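Local coordinates for IclR transcriptional regulator (Thermotoga maritima, PDB 1MKM), which probably binds DNA through a winged helix-turn-helix domain to regulate transcription, as a zinc-containing member of the IclR family, at residues V202-S216 with L236-Y249. Residues are numbered along the deposited sequence; the frame is centred on the assembly and turned at random.
Sequences VPIFDHNGYPVAGVS and LKEKAEEISRKLGY
Ile204 lies across Ile243 and Leu247 at about right angles, its CD1 3.5 Å from Ile243 CB and its CG2 pressed tightly on Leu247 CD2. With CG1 beside its backbone N (chi1 -68°), Ile204 turns CD1 onto Ile243 and Ala240, while CG2 goes to Leu247. Val212 meets the same Leu247 methyl tip to tip. At the start of strand 202-205, Val202 divides its methyls: CG1 rests on Ala240 CB and the aliphatic chain of Lys237, while CG2 slides past Leu236 CB at 3.7 Å. Leu236 also reaches Val215 and Ser216 CA, and an alanine here would probably keep the CB touch on Val202 but leave a gap against Val215 and Ser216. Phe205 and Tyr249 form an offset edge-to-face pair, planes at 80°, the Phe205 edge toward the Tyr249 face and Phe205 CB over that face, 3.9 Å from the ring centroid. Polar links are few: Phe205 N gives a weak bond to Ser244 OG (3.4 Å), whose own hydrogen goes to Ala240 O, and His207 ND1 bonds weakly to Leu247 O just past the helix. A classic beta bulge sets Val212 and Ala213 opposite Ile204. Helix 226-246 thus covers hairpin strands 197-205 and 211-220 in the GAF-related C-terminal domain; its part 236-246 runs nearly parallel to strand 202-205 (16°). Strand 98-105 pairs with 211-220, helix 79-93 flanks Lys239, and Ser216 lies close to the bound zinc.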
loop_
_atom_site.group_PDB
_atom_site.type_symbol
_atom_site.label_atom_id
_atom_site.label_comp_id
_atom_site.label_asym_id
_atom_site.label_seq_id
_atom_site.Cartn_x
_atom_site.Cartn_y
_atom_site.Cartn_z
ATOM N N VAL B 202 -23.686 24.045 -16.811
ATOM C CA VAL B 202 -24.936 24.013 -17.565
ATOM C C VAL B 202 -26.006 23.392 -16.655
ATOM O O VAL B 202 -25.692 22.542 -15.819
ATOM C CB VAL B 202 -24.776 23.141 -18.833
ATOM C CG1 VAL B 202 -26.073 23.086 -19.610
ATOM C CG2 VAL B 202 -23.664 23.688 -19.696
ATOM N N PRO B 203 -27.278 23.810 -16.796
ATOM C CA PRO B 203 -28.368 23.271 -15.966
ATOM C C PRO B 203 -28.917 21.919 -16.415
ATOM O O PRO B 203 -28.544 21.393 -17.459
ATOM C CB PRO B 203 -29.446 24.353 -16.050
ATOM C CG PRO B 203 -28.702 25.583 -16.450
ATOM C CD PRO B 203 -27.714 25.051 -17.451
ATOM N N ILE B 204 -29.816 21.377 -15.605
ATOM C CA ILE B 204 -30.479 20.107 -15.876
ATOM C C ILE B 204 -31.941 20.340 -15.512
ATOM O O ILE B 204 -32.252 20.564 -14.346
ATOM C CB ILE B 204 -29.941 18.968 -14.980
ATOM C CG1 ILE B 204 -28.493 18.623 -15.339
ATOM C CG2 ILE B 204 -30.820 17.734 -15.143
ATOM C CD1 ILE B 204 -28.349 17.743 -16.587
ATOM N N PHE B 205 -32.835 20.284 -16.496
ATOM C CA PHE B 205 -34.255 20.516 -16.242
ATOM C C PHE B 205 -35.059 19.235 -15.995
ATOM O O PHE B 205 -34.674 18.134 -16.419
ATOM C CB PHE B 205 -34.865 21.309 -17.403
ATOM C CG PHE B 205 -34.137 22.589 -17.696
ATOM C CD1 PHE B 205 -33.591 22.826 -18.959
ATOM C CD2 PHE B 205 -33.949 23.544 -16.692
ATOM C CE1 PHE B 205 -32.863 23.998 -19.215
ATOM C CE2 PHE B 205 -33.224 24.716 -16.938
ATOM C CZ PHE B 205 -32.680 24.943 -18.199
ATOM N N ASP B 206 -36.186 19.396 -15.306
ATOM C CA ASP B 206 -37.058 18.280 -14.962
ATOM C C ASP B 206 -38.348 18.285 -15.774
ATOM O O ASP B 206 -38.382 18.764 -16.906
ATOM C CB ASP B 206 -37.394 18.347 -13.471
ATOM C CG ASP B 206 -38.225 19.569 -13.118
ATOM O OD1 ASP B 206 -38.074 20.607 -13.797
ATOM O OD2 ASP B 206 -39.020 19.494 -12.159
ATOM N N HIS B 207 -39.404 17.734 -15.181
ATOM C CA HIS B 207 -40.722 17.670 -15.811
ATOM C C HIS B 207 -41.118 19.014 -16.422
ATOM O O HIS B 207 -41.124 19.187 -17.638
ATOM C CB HIS B 207 -41.779 17.275 -14.775
ATOM C CG HIS B 207 -41.939 15.798 -14.594
ATOM N ND1 HIS B 207 -40.879 14.919 -14.646
ATOM C CD2 HIS B 207 -43.034 15.051 -14.319
ATOM C CE1 HIS B 207 -41.315 13.693 -14.411
ATOM N NE2 HIS B 207 -42.618 13.745 -14.209
ATOM N N ASN B 208 -41.444 19.960 -15.549
ATOM C CA ASN B 208 -41.874 21.292 -15.947
ATOM C C ASN B 208 -40.707 22.243 -16.190
ATOM O O ASN B 208 -40.802 23.441 -15.915
ATOM C CB ASN B 208 -42.789 21.863 -14.865
ATOM C CG ASN B 208 -43.742 20.820 -14.305
ATOM O OD1 ASN B 208 -43.314 19.822 -13.721
ATOM N ND2 ASN B 208 -45.042 21.043 -14.484
ATOM N N GLY B 209 -39.606 21.701 -16.698
ATOM C CA GLY B 209 -38.437 22.515 -16.982
ATOM C C GLY B 209 -37.975 23.457 -15.880
ATOM O O GLY B 209 -37.802 24.656 -16.113
ATOM N N TYR B 210 -37.785 22.924 -14.678
ATOM C CA TYR B 210 -37.306 23.722 -13.555
ATOM C C TYR B 210 -35.827 23.342 -13.380
ATOM O O TYR B 210 -35.426 22.218 -13.712
ATOM C CB TYR B 210 -38.120 23.391 -12.291
ATOM C CG TYR B 210 -37.699 24.136 -11.032
ATOM C CD1 TYR B 210 -38.060 25.476 -10.819
ATOM C CD2 TYR B 210 -36.936 23.501 -10.049
ATOM C CE1 TYR B 210 -37.667 26.165 -9.647
ATOM C CE2 TYR B 210 -36.539 24.177 -8.884
ATOM C CZ TYR B 210 -36.904 25.507 -8.687
ATOM O OH TYR B 210 -36.471 26.162 -7.545
ATOM N N PRO B 211 -34.989 24.278 -12.895
ATOM C CA PRO B 211 -33.567 23.968 -12.706
ATOM C C PRO B 211 -33.323 23.174 -11.418
ATOM O O PRO B 211 -33.082 23.753 -10.359
ATOM C CB PRO B 211 -32.923 25.349 -12.662
ATOM C CG PRO B 211 -33.968 26.153 -11.947
ATOM C CD PRO B 211 -35.248 25.707 -12.634
ATOM N N VAL B 212 -33.381 21.850 -11.517
ATOM C CA VAL B 212 -33.176 20.987 -10.360
ATOM C C VAL B 212 -31.743 20.507 -10.172
ATOM O O VAL B 212 -31.436 19.862 -9.169
ATOM C CB VAL B 212 -34.047 19.734 -10.435
ATOM C CG1 VAL B 212 -35.502 20.123 -10.535
ATOM C CG2 VAL B 212 -33.611 18.880 -11.621
ATOM N N ALA B 213 -30.864 20.800 -11.124
ATOM C CA ALA B 213 -29.485 20.346 -10.995
ATOM C C ALA B 213 -28.462 21.185 -11.734
ATOM O O ALA B 213 -28.799 22.030 -12.562
ATOM C CB ALA B 213 -29.377 18.902 -11.446
ATOM N N GLY B 214 -27.199 20.932 -11.418
ATOM C CA GLY B 214 -26.123 21.648 -12.055
ATOM C C GLY B 214 -24.967 20.704 -12.289
ATOM O O GLY B 214 -24.589 19.952 -11.392
ATOM N N VAL B 215 -24.436 20.724 -13.509
ATOM C CA VAL B 215 -23.299 19.905 -13.897
ATOM C C VAL B 215 -22.223 20.895 -14.302
ATOM O O VAL B 215 -22.518 21.904 -14.950
ATOM C CB VAL B 215 -23.634 19.018 -15.109
ATOM C CG1 VAL B 215 -24.753 18.080 -14.761
ATOM C CG2 VAL B 215 -24.053 19.878 -16.289
ATOM N N SER B 216 -20.985 20.642 -13.909
ATOM C CA SER B 216 -19.928 21.554 -14.293
ATOM C C SER B 216 -18.573 20.879 -14.387
ATOM O O SER B 216 -18.367 19.783 -13.854
ATOM C CB SER B 216 -19.866 22.744 -13.323
ATOM O OG SER B 216 -19.563 22.348 -12.005
ATOM N N LEU B 236 -20.524 19.599 -21.950
ATOM C CA LEU B 236 -21.405 19.819 -20.814
ATOM C C LEU B 236 -22.852 19.868 -21.282
ATOM O O LEU B 236 -23.691 19.074 -20.841
ATOM C CB LEU B 236 -21.025 21.133 -20.125
ATOM C CG LEU B 236 -20.992 21.180 -18.595
ATOM C CD1 LEU B 236 -20.358 19.919 -18.030
ATOM C CD2 LEU B 236 -20.213 22.410 -18.166
ATOM N N LYS B 237 -23.142 20.795 -22.188
ATOM C CA LYS B 237 -24.497 20.938 -22.700
ATOM C C LYS B 237 -24.977 19.660 -23.364
ATOM O O LYS B 237 -26.160 19.336 -23.305
ATOM C CB LYS B 237 -24.585 22.101 -23.692
ATOM C CG LYS B 237 -25.585 23.176 -23.281
ATOM C CD LYS B 237 -26.968 22.590 -22.999
ATOM C CE LYS B 237 -27.938 23.673 -22.538
ATOM N NZ LYS B 237 -29.294 23.150 -22.179
ATOM N N GLU B 238 -24.060 18.930 -23.988
ATOM C CA GLU B 238 -24.424 17.685 -24.652
ATOM C C GLU B 238 -24.998 16.673 -23.661
ATOM O O GLU B 238 -26.044 16.067 -23.919
ATOM C CB GLU B 238 -23.212 17.065 -25.352
ATOM C CG GLU B 238 -23.534 15.754 -26.066
ATOM C CD GLU B 238 -22.292 14.998 -26.514
ATOM O OE1 GLU B 238 -21.409 15.618 -27.142
ATOM O OE2 GLU B 238 -22.203 13.780 -26.247
ATOM N N LYS B 239 -24.305 16.483 -22.538
ATOM C CA LYS B 239 -24.755 15.547 -21.518
ATOM C C LYS B 239 -25.960 16.153 -20.824
ATOM O O LYS B 239 -26.922 15.457 -20.513
ATOM C CB LYS B 239 -23.641 15.275 -20.495
ATOM C CG LYS B 239 -22.400 14.598 -21.072
ATOM C CD LYS B 239 -22.727 13.211 -21.621
ATOM C CE LYS B 239 -21.479 12.492 -22.136
ATOM N NZ LYS B 239 -21.790 11.130 -22.655
ATOM N N ALA B 240 -25.913 17.458 -20.583
ATOM C CA ALA B 240 -27.035 18.121 -19.930
ATOM C C ALA B 240 -28.335 17.746 -20.641
ATOM O O ALA B 240 -29.251 17.166 -20.041
ATOM C CB ALA B 240 -26.838 19.628 -19.956
ATOM N N GLU B 241 -28.408 18.074 -21.927
ATOM C CA GLU B 241 -29.589 17.777 -22.720
ATOM C C GLU B 241 -30.022 16.319 -22.576
ATOM O O GLU B 241 -31.203 16.032 -22.372
ATOM C CB GLU B 241 -29.326 18.109 -24.192
ATOM C CG GLU B 241 -30.387 17.581 -25.136
ATOM C CD GLU B 241 -30.219 18.096 -26.546
ATOM O OE1 GLU B 241 -29.070 18.078 -27.047
ATOM O OE2 GLU B 241 -31.238 18.508 -27.150
ATOM N N GLU B 242 -29.067 15.400 -22.672
ATOM C CA GLU B 242 -29.377 13.974 -22.557
ATOM C C GLU B 242 -29.960 13.612 -21.197
ATOM O O GLU B 242 -30.947 12.873 -21.113
ATOM C CB GLU B 242 -28.126 13.131 -22.809
ATOM C CG GLU B 242 -28.283 11.667 -22.422
ATOM C CD GLU B 242 -29.247 10.925 -23.318
ATOM O OE1 GLU B 242 -30.350 11.448 -23.568
ATOM O OE2 GLU B 242 -28.903 9.812 -23.770
ATOM N N ILE B 243 -29.330 14.127 -20.138
ATOM C CA ILE B 243 -29.761 13.882 -18.762
ATOM C C ILE B 243 -31.122 14.507 -18.527
ATOM O O ILE B 243 -32.048 13.842 -18.046
ATOM C CB ILE B 243 -28.780 14.495 -17.730
ATOM C CG1 ILE B 243 -27.389 13.875 -17.885
ATOM C CG2 ILE B 243 -29.303 14.269 -16.320
ATOM C CD1 ILE B 243 -26.282 14.671 -17.216
ATOM N N SER B 244 -31.235 15.790 -18.856
ATOM C CA SER B 244 -32.482 16.518 -18.683
ATOM C C SER B 244 -33.639 15.714 -19.258
ATOM O O SER B 244 -34.701 15.609 -18.644
ATOM C CB SER B 244 -32.390 17.867 -19.379
ATOM O OG SER B 244 -31.225 18.544 -18.955
ATOM N N ARG B 245 -33.421 15.140 -20.437
ATOM C CA ARG B 245 -34.440 14.327 -21.086
ATOM C C ARG B 245 -34.998 13.300 -20.112
ATOM O O ARG B 245 -36.204 13.260 -19.868
ATOM C CB ARG B 245 -33.849 13.623 -22.309
ATOM C CG ARG B 245 -33.589 14.553 -23.475
ATOM C CD ARG B 245 -32.873 13.838 -24.597
ATOM N NE ARG B 245 -32.786 14.670 -25.794
ATOM C CZ ARG B 245 -32.086 14.350 -26.876
ATOM N NH1 ARG B 245 -31.401 13.213 -26.911
ATOM N NH2 ARG B 245 -32.079 15.161 -27.927
ATOM N N LYS B 246 -34.115 12.472 -19.556
ATOM C CA LYS B 246 -34.517 11.450 -18.594
ATOM C C LYS B 246 -35.404 12.029 -17.489
ATOM O O LYS B 246 -36.309 11.353 -16.990
ATOM C CB LYS B 246 -33.279 10.786 -17.977
ATOM C CG LYS B 246 -32.778 9.545 -18.719
ATOM C CD LYS B 246 -32.620 9.802 -20.205
ATOM C CE LYS B 246 -31.944 8.645 -20.911
ATOM N NZ LYS B 246 -30.508 8.561 -20.536
ATOM N N LEU B 247 -35.143 13.279 -17.110
ATOM C CA LEU B 247 -35.934 13.949 -16.078
ATOM C C LEU B 247 -37.291 14.372 -16.630
ATOM O O LEU B 247 -37.930 15.287 -16.105
ATOM C CB LEU B 247 -35.198 15.182 -15.547
ATOM C CG LEU B 247 -34.174 14.978 -14.428
ATOM C CD1 LEU B 247 -33.069 14.038 -14.868
ATOM C CD2 LEU B 247 -33.613 16.332 -14.042
ATOM N N GLY B 248 -37.720 13.702 -17.695
ATOM C CA GLY B 248 -38.998 14.009 -18.306
ATOM C C GLY B 248 -39.070 15.410 -18.873
ATOM O O GLY B 248 -40.044 16.129 -18.647
ATOM N N TYR B 249 -38.038 15.811 -19.604
ATOM C CA TYR B 249 -38.027 17.136 -20.206
ATOM C C TYR B 249 -37.765 17.037 -21.701
ATOM O O TYR B 249 -38.708 17.296 -22.483
ATOM C CB TYR B 249 -36.958 18.017 -19.560
ATOM C CG TYR B 249 -36.858 19.400 -20.172
ATOM C CD1 TYR B 249 -37.996 20.187 -20.352
ATOM C CD2 TYR B 249 -35.623 19.941 -20.528
ATOM C CE1 TYR B 249 -37.907 21.479 -20.867
ATOM C CE2 TYR B 249 -35.522 21.235 -21.045
ATOM C CZ TYR B 249 -36.669 21.997 -21.207
ATOM O OH TYR B 249 -36.580 23.282 -21.686
ATOM O OXT TYR B 249 -36.618 16.697 -22.063
#